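Local structure of hypothetical sugar kinase (Cytophaga hutchinsonii, 3R8E) at residues 180-185 and 245-250; 195-200 and 239-244. The protein is probably an ATP-dependent sugar kinase of the ROK family, phosphorylating a sugar whose identity has not been established. All blocks are in the same frame, centred on the assembly; numbering follows the deposited sequence.

Contact 1 of 2, residues 180-185 and 245-250; sequences MLTTRG and GTIIGE
Thr183 and Glu250 meet through a short hydrogen bond, OG1 of Thr183 giving its proton to OE1 of Glu250 at 2.7 Å. The hydroxyl reaches Glu250 OE1 on its syn side, 26° out of the carboxylate plane, while Thr183 CG2 lies against the same oxygen at 3.4 Å. With CG anti to its carbonyl carbon and the chain extended beyond CG, Glu250 carries its carboxylate out to the turn, crossing Thr183 at about a right angle. Water 1 donates to Glu250 OE1 at 2.9 Å and accepts from Thr183 N, linking the threonine backbone to the carboxylate as well. Arg184 brings NH1 to 3.5 Å from Glu250 OE1 in a long salt bridge. The oxygen sits at the edge of the guanidinium, whose plane is turned 53° from the carboxylate. The Arg184 chain bends at chi2 (88°), and Ile247 CG1 lies over one face of its guanidinium, toward the rim, 3.7 Å from Arg184 NH1. Glu250 OE2 receives a 2.7 Å bond from water 2, which is held only weakly by Arg184 NH1. Replacing Glu250 by alanine is likely to leave the Thr183 hydroxyl without its acceptor and Arg184 NH1 without this counter-charge, setting the guanidinium freer to turn. In the same loop, Thr182 OG1 bonds to Lys186 O and accepts from Arg184 N at 3.3 Å. Nearby, Thr183 packs on Thr182, and Glu250 on Leu181, of the second subunit. The arrangement is a type I turn, Thr182 to Gly185, opened by an ST turn and joined to a helix by a glutamate at the dimer interface.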
loop_
_atom_site.group_PDB
_atom_site.type_symbol
_atom_site.label_atom_id
_atom_site.label_comp_id
_atom_site.label_asym_id
_atom_site.label_seq_id
_atom_site.Cartn_x
_atom_site.Cartn_y
_atom_site.Cartn_z
HETATM N N MSE A 180 -4.562 4.432 -8.355
HETATM C CA MSE A 180 -3.783 3.218 -8.608
HETATM C C MSE A 180 -4.053 2.700 -10.013
HETATM O O MSE A 180 -5.159 2.886 -10.536
HETATM C CB MSE A 180 -4.124 2.124 -7.587
HETATM C CG MSE A 180 -3.609 2.418 -6.204
HETATM SE SE MSE A 180 -4.291 1.062 -4.990
HETATM C CE MSE A 180 -2.938 -0.236 -5.232
ATOM N N LEU A 181 -3.054 2.053 -10.629
ATOM C CA LEU A 181 -3.214 1.469 -11.955
ATOM C C LEU A 181 -3.895 0.112 -11.849
ATOM O O LEU A 181 -3.573 -0.671 -10.949
ATOM C CB LEU A 181 -1.854 1.324 -12.671
ATOM C CG LEU A 181 -1.004 2.589 -12.822
ATOM C CD1 LEU A 181 0.369 2.248 -13.381
ATOM C CD2 LEU A 181 -1.697 3.632 -13.714
ATOM N N THR A 182 -4.822 -0.171 -12.775
ATOM C CA THR A 182 -5.557 -1.437 -12.819
ATOM C C THR A 182 -4.902 -2.403 -13.820
ATOM O O THR A 182 -3.933 -2.028 -14.484
ATOM C CB THR A 182 -7.036 -1.190 -13.190
ATOM O OG1 THR A 182 -7.112 -0.730 -14.539
ATOM C CG2 THR A 182 -7.728 -0.211 -12.256
ATOM N N THR A 183 -5.467 -3.625 -13.973
ATOM C CA THR A 183 -4.994 -4.633 -14.939
ATOM C C THR A 183 -5.345 -4.214 -16.377
ATOM O O THR A 183 -4.983 -4.915 -17.325
ATOM C CB THR A 183 -5.575 -6.022 -14.631
ATOM O OG1 THR A 183 -6.997 -5.933 -14.592
ATOM C CG2 THR A 183 -5.027 -6.622 -13.344
ATOM N N ARG A 184 -6.077 -3.091 -16.529
ATOM C CA ARG A 184 -6.472 -2.503 -17.810
ATOM C C ARG A 184 -5.521 -1.343 -18.186
ATOM O O ARG A 184 -5.560 -0.856 -19.319
ATOM C CB ARG A 184 -7.932 -2.015 -17.751
ATOM C CG ARG A 184 -8.983 -3.096 -18.019
ATOM C CD ARG A 184 -9.420 -3.849 -16.770
ATOM N NE ARG A 184 -10.650 -4.614 -16.994
ATOM C CZ ARG A 184 -11.103 -5.572 -16.189
ATOM N NH1 ARG A 184 -10.420 -5.914 -15.102
ATOM N NH2 ARG A 184 -12.235 -6.203 -16.468
ATOM N N GLY A 185 -4.682 -0.924 -17.233
ATOM C CA GLY A 185 -3.717 0.156 -17.413
ATOM C C GLY A 185 -4.208 1.525 -16.979
ATOM O O GLY A 185 -3.395 2.412 -16.701
ATOM N N GLY A 245 -17.249 -5.124 -9.871
ATOM C CA GLY A 245 -16.823 -5.906 -8.712
ATOM C C GLY A 245 -15.441 -6.508 -8.872
ATOM O O GLY A 245 -14.592 -6.342 -7.993
ATOM N N THR A 246 -15.189 -7.162 -10.029
ATOM C CA THR A 246 -13.886 -7.755 -10.356
ATOM C C THR A 246 -12.788 -6.682 -10.312
ATOM O O THR A 246 -11.741 -6.920 -9.704
ATOM C CB THR A 246 -13.930 -8.449 -11.727
ATOM O OG1 THR A 246 -14.940 -9.456 -11.709
ATOM C CG2 THR A 246 -12.586 -9.077 -12.115
ATOM N N ILE A 247 -13.039 -5.499 -10.929
ATOM C CA ILE A 247 -12.076 -4.390 -10.962
ATOM C C ILE A 247 -11.763 -3.913 -9.531
ATOM O O ILE A 247 -10.585 -3.792 -9.194
ATOM C CB ILE A 247 -12.546 -3.217 -11.873
ATOM C CG1 ILE A 247 -12.721 -3.684 -13.340
ATOM C CG2 ILE A 247 -11.571 -2.018 -11.791
ATOM C CD1 ILE A 247 -13.620 -2.782 -14.206
ATOM N N ILE A 248 -12.797 -3.678 -8.685
ATOM C CA ILE A 248 -12.582 -3.214 -7.300
ATOM C C ILE A 248 -11.783 -4.275 -6.517
ATOM O O ILE A 248 -10.823 -3.926 -5.819
ATOM C CB ILE A 248 -13.909 -2.836 -6.574
ATOM C CG1 ILE A 248 -14.663 -1.710 -7.332
ATOM C CG2 ILE A 248 -13.645 -2.405 -5.118
ATOM C CD1 ILE A 248 -16.147 -1.545 -6.897
ATOM N N GLY A 249 -12.166 -5.544 -6.674
ATOM C CA GLY A 249 -11.493 -6.667 -6.024
ATOM C C GLY A 249 -10.023 -6.775 -6.390
ATOM O O GLY A 249 -9.182 -6.981 -5.510
ATOM N N GLU A 250 -9.695 -6.573 -7.687
ATOM C CA GLU A 250 -8.314 -6.619 -8.170
ATOM C C GLU A 250 -7.460 -5.510 -7.544
ATOM O O GLU A 250 -6.309 -5.774 -7.197
ATOM C CB GLU A 250 -8.257 -6.542 -9.690
ATOM C CG GLU A 250 -8.587 -7.862 -10.361
ATOM C CD GLU A 250 -8.551 -7.841 -11.874
ATOM O OE1 GLU A 250 -8.358 -6.753 -12.465
ATOM O OE2 GLU A 250 -8.718 -8.926 -12.472
HETATM O O HOH W 1 -6.952 -4.332 -11.759
HETATM O O HOH W 2 -10.128 -8.757 -14.820
#

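Contact 2 of 2, residues 195-200 and 239-244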
loop_
_atom_site.group_PDB
_atom_site.type_symbol
_atom_site.label_atom_id
_atom_site.label_comp_id
_atom_site.label_asym_id
_atom_site.label_seq_id
_atom_site.Cartn_x
_atom_site.Cartn_y
_atom_site.Cartn_z
ATOM N N ASN A 195 -19.246 8.478 -13.291
ATOM C CA ASN A 195 -19.353 8.888 -14.703
ATOM C C ASN A 195 -18.802 7.820 -15.653
ATOM O O ASN A 195 -19.336 7.642 -16.748
ATOM C CB ASN A 195 -18.647 10.225 -14.954
ATOM C CG ASN A 195 -19.122 11.378 -14.093
ATOM O OD1 ASN A 195 -18.324 12.191 -13.617
ATOM N ND2 ASN A 195 -20.424 11.480 -13.866
ATOM N N HIS A 196 -17.762 7.089 -15.218
ATOM C CA HIS A 196 -17.142 6.036 -16.018
ATOM C C HIS A 196 -18.003 4.770 -16.004
ATOM O O HIS A 196 -18.073 4.082 -17.027
ATOM C CB HIS A 196 -15.713 5.778 -15.538
ATOM C CG HIS A 196 -14.858 7.007 -15.634
ATOM N ND1 HIS A 196 -14.622 7.811 -14.531
ATOM C CD2 HIS A 196 -14.271 7.568 -16.717
ATOM C CE1 HIS A 196 -13.877 8.814 -14.970
ATOM N NE2 HIS A 196 -13.643 8.711 -16.278
ATOM N N LEU A 197 -18.708 4.503 -14.880
ATOM C CA LEU A 197 -19.654 3.387 -14.755
ATOM C C LEU A 197 -20.830 3.612 -15.725
ATOM O O LEU A 197 -21.230 2.679 -16.428
ATOM C CB LEU A 197 -20.153 3.247 -13.293
ATOM C CG LEU A 197 -21.544 2.621 -13.074
ATOM C CD1 LEU A 197 -21.473 1.105 -13.015
ATOM C CD2 LEU A 197 -22.198 3.173 -11.829
ATOM N N ILE A 198 -21.352 4.859 -15.776
ATOM C CA ILE A 198 -22.465 5.253 -16.657
ATOM C C ILE A 198 -22.026 5.108 -18.126
ATOM O O ILE A 198 -22.770 4.535 -18.922
ATOM C CB ILE A 198 -22.981 6.691 -16.329
ATOM C CG1 ILE A 198 -23.609 6.748 -14.915
ATOM C CG2 ILE A 198 -23.989 7.195 -17.397
ATOM C CD1 ILE A 198 -23.727 8.152 -14.309
ATOM N N ALA A 199 -20.813 5.596 -18.468
ATOM C CA ALA A 199 -20.264 5.522 -19.830
ATOM C C ALA A 199 -20.069 4.066 -20.271
ATOM O O ALA A 199 -20.378 3.740 -21.419
ATOM C CB ALA A 199 -18.950 6.282 -19.915
ATOM N N TYR A 200 -19.600 3.192 -19.353
ATOM C CA TYR A 200 -19.401 1.764 -19.613
ATOM C C TYR A 200 -20.754 1.063 -19.819
ATOM O O TYR A 200 -20.849 0.186 -20.679
ATOM C CB TYR A 200 -18.603 1.093 -18.473
ATOM C CG TYR A 200 -18.472 -0.410 -18.614
ATOM C CD1 TYR A 200 -17.604 -0.971 -19.547
ATOM C CD2 TYR A 200 -19.225 -1.273 -17.823
ATOM C CE1 TYR A 200 -17.488 -2.354 -19.689
ATOM C CE2 TYR A 200 -19.124 -2.657 -17.961
ATOM C CZ TYR A 200 -18.250 -3.193 -18.893
ATOM O OH TYR A 200 -18.141 -4.556 -19.022
ATOM N N ALA A 239 -24.359 -7.994 -15.178
ATOM C CA ALA A 239 -23.034 -8.185 -15.781
ATOM C C ALA A 239 -22.151 -6.950 -15.585
ATOM O O ALA A 239 -20.947 -7.104 -15.364
ATOM C CB ALA A 239 -23.169 -8.503 -17.262
ATOM N N VAL A 240 -22.749 -5.737 -15.650
ATOM C CA VAL A 240 -22.040 -4.466 -15.437
ATOM C C VAL A 240 -21.495 -4.430 -13.999
ATOM O O VAL A 240 -20.297 -4.192 -13.822
ATOM C CB VAL A 240 -22.924 -3.229 -15.764
ATOM C CG1 VAL A 240 -22.342 -1.943 -15.176
ATOM C CG2 VAL A 240 -23.124 -3.081 -17.269
ATOM N N TRP A 241 -22.352 -4.714 -12.989
ATOM C CA TRP A 241 -21.934 -4.714 -11.583
ATOM C C TRP A 241 -20.916 -5.822 -11.303
ATOM O O TRP A 241 -19.987 -5.596 -10.528
ATOM C CB TRP A 241 -23.129 -4.823 -10.622
ATOM C CG TRP A 241 -24.013 -3.608 -10.597
ATOM C CD1 TRP A 241 -25.341 -3.562 -10.905
ATOM C CD2 TRP A 241 -23.636 -2.266 -10.245
ATOM N NE1 TRP A 241 -25.818 -2.281 -10.757
ATOM C CE2 TRP A 241 -24.787 -1.459 -10.381
ATOM C CE3 TRP A 241 -22.432 -1.665 -9.830
ATOM C CZ2 TRP A 241 -24.773 -0.082 -10.122
ATOM C CZ3 TRP A 241 -22.423 -0.302 -9.564
ATOM C CH2 TRP A 241 -23.582 0.474 -9.709
ATOM N N ALA A 242 -21.056 -6.992 -11.965
ATOM C CA ALA A 242 -20.109 -8.103 -11.827
ATOM C C ALA A 242 -18.706 -7.695 -12.322
ATOM O O ALA A 242 -17.715 -8.041 -11.680
ATOM C CB ALA A 242 -20.606 -9.319 -12.593
ATOM N N ASP A 243 -18.628 -6.931 -13.438
ATOM C CA ASP A 243 -17.358 -6.462 -13.992
ATOM C C ASP A 243 -16.737 -5.397 -13.074
ATOM O O ASP A 243 -15.535 -5.461 -12.804
ATOM C CB ASP A 243 -17.527 -5.926 -15.422
ATOM C CG ASP A 243 -16.208 -5.818 -16.161
ATOM O OD1 ASP A 243 -15.664 -6.872 -16.562
ATOM O OD2 ASP A 243 -15.707 -4.685 -16.319
ATOM N N ILE A 244 -17.570 -4.456 -12.559
ATOM C CA ILE A 244 -17.156 -3.404 -11.612
ATOM C C ILE A 244 -16.571 -4.079 -10.354
ATOM O O ILE A 244 -15.495 -3.682 -9.892
ATOM C CB ILE A 244 -18.351 -2.442 -11.290
ATOM C CG1 ILE A 244 -18.749 -1.558 -12.516
ATOM C CG2 ILE A 244 -18.120 -1.591 -10.026
ATOM C CD1 ILE A 244 -17.685 -0.504 -13.034
#
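The indole of Trp241 carries Leu197 on one face: Leu197 CD1 stands 4.2 Å from the centroid of the six-membered ring, 26° off its normal, in a CH-pi contact. The other methyl of the leucine, CD2, goes to the far corner of the same ring and touches Trp241 CH2 at 3.7 Å. The second flat group, the Tyr200 ring, is met obliquely by Val240 CG2 and by the carboxylate of Asp243, whose plane is nearly parallel to that of the ring. Together these pairs form a helix-helix packing interface in the helical part of this ROK-family protein, between helices 194-207 and 235-259. The two segments run in roughly opposite directions, at 134°, and their axes come no closer than 11.2 Å, a separation bridged by large side chains. Leu197 is the side chain that touches three residues of the other helix. With CG roughly anti to the backbone N (chi1 153°), its branch extends toward that helix and Leu197 CD1 settles among the three, 3.8 Å from Val240 CG1 and equally 3.8 Å from Ile244 CG1, with the indole face as the third wall. Val240 CG1 touches Leu197 and also the Tyr200 ring, while Val240 CG2 meets, of residues 195-200, only the tyrosine, 4.1 Å from Tyr200 CE2. Around this apolar core, Pro223 touches both Leu197 and Trp241, Ile270 does the same from a loop, and Trp241 NE1 makes a weak hydrogen bond to Ile226 O. The polar margin lies on the tyrosine side, where the phenol crosses the aspartate side chain at about a right angle and Tyr200 OH ends 3.6 Å from Asp243 OD2.

Overall arrangement
Contacts 1 and 2 occupy consecutive parts of helix 235-259, with 239-244 running directly into 245-250, and their centres lie about 12 Å apart. A charged pair joins them: the guanidinium held at contact 1 also reaches the aspartate of contact 2, Arg184 NH2 lying 3.5 Å from Asp243 OD1 in a long, weak salt bridge. Val192 of helix 189-192 adds an apolar link by touching both Ile247 and Ile244. Their surroundings differ, since contact 1 borders the second subunit whereas no other chain of the assembly touches contact 2. Both centres stand well away from the chain centre, at about 18 and 19 Å.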